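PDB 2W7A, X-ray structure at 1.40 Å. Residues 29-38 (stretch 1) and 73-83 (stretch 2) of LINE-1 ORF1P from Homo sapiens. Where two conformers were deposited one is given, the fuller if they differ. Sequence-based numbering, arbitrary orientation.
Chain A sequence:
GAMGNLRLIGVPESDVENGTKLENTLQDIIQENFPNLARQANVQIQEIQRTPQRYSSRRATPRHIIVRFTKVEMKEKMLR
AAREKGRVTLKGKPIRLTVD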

# COMPACT_ATOMS: atom_id res chain seq x y z
N ILE A 29 6.79 -3.42 -1.99
CA ILE A 29 5.63 -4.26 -2.21
C ILE A 29 5.49 -4.59 -3.70
O ILE A 29 5.25 -5.74 -4.09
CB ILE A 29 4.31 -3.62 -1.67
CG1 ILE A 29 4.39 -3.65 -0.13
CG2 ILE A 29 3.09 -4.36 -2.16
CD1 ILE A 29 3.31 -2.72 0.54
N ILE A 30 5.71 -3.60 -4.53
CA ILE A 30 5.60 -3.82 -5.96
C ILE A 30 6.69 -4.81 -6.43
O ILE A 30 6.45 -5.75 -7.19
CB ILE A 30 5.70 -2.48 -6.71
CG1 ILE A 30 4.49 -1.61 -6.39
CG2 ILE A 30 5.84 -2.72 -8.20
CD1 ILE A 30 4.63 -0.18 -6.86
N GLN A 31 7.92 -4.60 -5.98
CA GLN A 31 9.02 -5.46 -6.39
C GLN A 31 8.91 -6.87 -5.85
O GLN A 31 9.34 -7.82 -6.53
CB GLN A 31 10.34 -4.82 -5.97
CG GLN A 31 10.61 -3.51 -6.71
CD GLN A 31 11.97 -2.85 -6.36
OE1 GLN A 31 12.31 -1.84 -7.02
NE2 GLN A 31 12.70 -3.35 -5.42
N GLU A 32 8.32 -7.03 -4.67
CA GLU A 32 8.17 -8.36 -4.06
C GLU A 32 7.07 -9.19 -4.69
O GLU A 32 7.15 -10.43 -4.63
CB GLU A 32 8.00 -8.23 -2.55
CG GLU A 32 8.03 -9.51 -1.74
CD GLU A 32 8.17 -9.29 -0.22
OE1 GLU A 32 8.63 -8.17 0.22
OE2 GLU A 32 7.84 -10.26 0.53
N ASN A 33 6.06 -8.53 -5.27
CA ASN A 33 4.85 -9.20 -5.69
C ASN A 33 4.42 -9.08 -7.13
O ASN A 33 3.77 -10.00 -7.65
CB ASN A 33 3.66 -8.70 -4.85
CG ASN A 33 3.85 -9.01 -3.37
OD1 ASN A 33 3.60 -10.15 -2.92
ND2 ASN A 33 4.31 -8.02 -2.60
N PHE A 34 4.80 -7.99 -7.79
CA PHE A 34 4.20 -7.64 -9.10
C PHE A 34 5.32 -7.31 -10.11
O PHE A 34 5.58 -6.13 -10.42
CB PHE A 34 3.30 -6.44 -8.94
CG PHE A 34 2.23 -6.63 -7.89
CD1 PHE A 34 1.42 -7.76 -7.90
CD2 PHE A 34 2.07 -5.71 -6.86
CE1 PHE A 34 0.49 -7.97 -6.90
CE2 PHE A 34 1.08 -5.93 -5.87
CZ PHE A 34 0.32 -7.04 -5.89
N PRO A 35 6.02 -8.35 -10.58
CA PRO A 35 7.21 -8.11 -11.40
C PRO A 35 6.98 -7.34 -12.70
O PRO A 35 7.90 -6.66 -13.17
CB PRO A 35 7.77 -9.54 -11.63
CG PRO A 35 6.51 -10.46 -11.50
CD PRO A 35 5.77 -9.78 -10.35
N ASN A 36 5.83 -7.51 -13.33
CA ASN A 36 5.62 -6.76 -14.56
C ASN A 36 5.41 -5.29 -14.26
O ASN A 36 5.91 -4.44 -14.96
CB ASN A 36 4.53 -7.41 -15.39
CG ASN A 36 5.03 -8.78 -15.98
OD1 ASN A 36 6.19 -8.93 -16.36
ND2 ASN A 36 4.16 -9.70 -16.07
N LEU A 37 4.69 -4.98 -13.21
CA LEU A 37 4.59 -3.60 -12.79
C LEU A 37 5.98 -3.04 -12.38
O LEU A 37 6.33 -1.91 -12.72
CB LEU A 37 3.59 -3.50 -11.64
CG LEU A 37 2.12 -3.74 -11.90
CD1 LEU A 37 1.38 -3.47 -10.58
CD2 LEU A 37 1.63 -2.87 -13.03
N ALA A 38 6.80 -3.84 -11.70
CA ALA A 38 8.13 -3.40 -11.28
C ALA A 38 9.02 -3.06 -12.50
O ALA A 38 9.74 -2.07 -12.52
CB ALA A 38 8.78 -4.50 -10.43
N GLU A 73 -7.01 3.58 -13.36
CA GLU A 73 -6.76 2.30 -13.99
C GLU A 73 -5.63 1.53 -13.32
O GLU A 73 -5.70 0.27 -13.23
CB GLU A 73 -6.45 2.51 -15.48
CG GLU A 73 -6.42 1.18 -16.30
CD GLU A 73 -6.16 1.40 -17.76
OE1 GLU A 73 -6.35 2.53 -18.25
OE2 GLU A 73 -5.79 0.40 -18.43
N MSE A 74 -4.61 2.23 -12.82
CA MSE A 74 -3.50 1.57 -12.21
C MSE A 74 -3.86 1.10 -10.81
O MSE A 74 -3.49 -0.04 -10.40
CB MSE A 74 -2.30 2.50 -12.16
CG MSE A 74 -1.15 1.93 -11.43
SE MSE A 74 -0.41 0.22 -12.17
CE MSE A 74 0.27 0.96 -13.76
N LYS A 75 -4.58 1.92 -10.06
CA LYS A 75 -5.15 1.43 -8.80
C LYS A 75 -5.86 0.07 -9.01
O LYS A 75 -5.68 -0.88 -8.26
CB LYS A 75 -6.11 2.42 -8.19
CG LYS A 75 -6.63 2.04 -6.94
CD LYS A 75 -7.91 2.52 -6.75
CE LYS A 75 -8.88 1.56 -7.34
NZ LYS A 75 -9.94 1.21 -6.38
N GLU A 76 -6.72 0.02 -10.02
CA GLU A 76 -7.56 -1.16 -10.23
C GLU A 76 -6.71 -2.34 -10.67
O GLU A 76 -7.00 -3.48 -10.30
CB GLU A 76 -8.65 -0.85 -11.27
CG GLU A 76 -9.67 0.15 -10.74
CD GLU A 76 -10.81 0.44 -11.63
OE1 GLU A 76 -10.98 -0.29 -12.62
OE2 GLU A 76 -11.50 1.47 -11.35
N LYS A 77 -5.72 -2.08 -11.49
CA LYS A 77 -4.80 -3.15 -11.92
C LYS A 77 -4.11 -3.76 -10.71
O LYS A 77 -3.99 -5.02 -10.61
CB LYS A 77 -3.76 -2.59 -12.87
CG LYS A 77 -2.84 -3.60 -13.56
CD LYS A 77 -1.90 -2.87 -14.57
CE LYS A 77 -2.61 -1.96 -15.56
NZ LYS A 77 -2.59 -0.51 -15.18
N MSE A 78 -3.58 -2.94 -9.79
CA MSE A 78 -2.91 -3.47 -8.61
C MSE A 78 -3.87 -4.29 -7.73
O MSE A 78 -3.52 -5.36 -7.23
CB MSE A 78 -2.34 -2.31 -7.77
CG MSE A 78 -1.79 -2.76 -6.43
SE MSE A 78 -0.14 -1.88 -5.89
CE MSE A 78 0.44 -2.25 -7.64
N LEU A 79 -5.09 -3.77 -7.56
CA LEU A 79 -6.07 -4.48 -6.77
C LEU A 79 -6.41 -5.85 -7.39
O LEU A 79 -6.50 -6.86 -6.68
CB LEU A 79 -7.29 -3.63 -6.53
CG LEU A 79 -7.15 -2.52 -5.53
CD1 LEU A 79 -8.40 -1.67 -5.51
CD2 LEU A 79 -6.86 -3.05 -4.14
N ARG A 80 -6.59 -5.89 -8.72
CA ARG A 80 -6.95 -7.13 -9.38
C ARG A 80 -5.80 -8.10 -9.25
O ARG A 80 -6.04 -9.30 -9.05
CB ARG A 80 -7.24 -6.88 -10.88
CG ARG A 80 -8.61 -6.32 -11.22
CD ARG A 80 -8.97 -6.69 -12.65
NE ARG A 80 -7.93 -6.30 -13.60
CZ ARG A 80 -7.73 -5.04 -13.99
NH1 ARG A 80 -8.53 -4.11 -13.57
NH2 ARG A 80 -6.78 -4.74 -14.87
N ALA A 81 -4.57 -7.63 -9.44
CA ALA A 81 -3.40 -8.52 -9.34
C ALA A 81 -3.31 -9.11 -7.92
O ALA A 81 -3.03 -10.29 -7.73
CB ALA A 81 -2.17 -7.75 -9.70
N ALA A 82 -3.51 -8.27 -6.91
CA ALA A 82 -3.43 -8.74 -5.52
C ALA A 82 -4.47 -9.82 -5.30
O ALA A 82 -4.18 -10.87 -4.64
CB ALA A 82 -3.60 -7.55 -4.58
N ARG A 83 -5.68 -9.57 -5.77
CA ARG A 83 -6.75 -10.55 -5.54
C ARG A 83 -6.52 -11.89 -6.22
O ARG A 83 -6.76 -12.95 -5.63
CB ARG A 83 -8.09 -9.97 -5.96
CG ARG A 83 -9.29 -10.89 -5.74
CD ARG A 83 -10.61 -10.25 -6.25
NE ARG A 83 -11.72 -11.11 -5.83
CZ ARG A 83 -12.54 -10.88 -4.81
NH1 ARG A 83 -12.45 -9.77 -4.08
NH2 ARG A 83 -13.49 -11.77 -4.53

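The contact is largely apolar: no hydrogen bond or salt bridge crosses it, and the 327 Å² of surface, both sides summed, is buried chiefly by packing of side chains. Stretch 2 is helical from end to end, its backbone polar groups largely satisfied by i to i+4 hydrogen bonds such as A82 N to M78 O (2.9 Å), so what it offers stretch 1 is mainly the side chains along one flank.

The first of these is M74, a selenomethionine. Its CA-to-CB bond points sideways, but the flexible chain brings its end nearer, and SE lies 3.8 Å from L37 CD2. One turn on, K77 contributes carbon rather than charge: its CD is 3.9 Å from the same CD2 of L37, a use of lysine's long aliphatic portion that suits a partly exposed residue, whose carbons can pack on L37.

M78, the second selenomethionine, is the hub. It too starts sideways, and its unbranched chain carries the terminal methyl among three residues of stretch 1. CE lies 3.3 Å from L37 CD1, a tight approach, 3.9 Å from F34 CD2 and 4.3 Å from I30 CG1. In addition, SE sits 5.2 Å from the centroid of the F34 ring, an oblique sulfur-aromatic type of contact. M78 is modelled in two conformers, and these distances belong to the one given.

L79 points away and takes no part. At A81 and A82 the side chains are single methyls, and the F34 ring comes close to the helix: CE1 is 3.9 Å from A81 CB and 4.0 Å from the backbone A82 N, while CZ is 4.2 Å from A82 CB.

F34 lies between two helices of stretch 1, and its CA-to-CB bond points toward stretch 2; its flat, wide ring is thereby carried up to the helix. L37, also directed toward it, supplies the branched methyls.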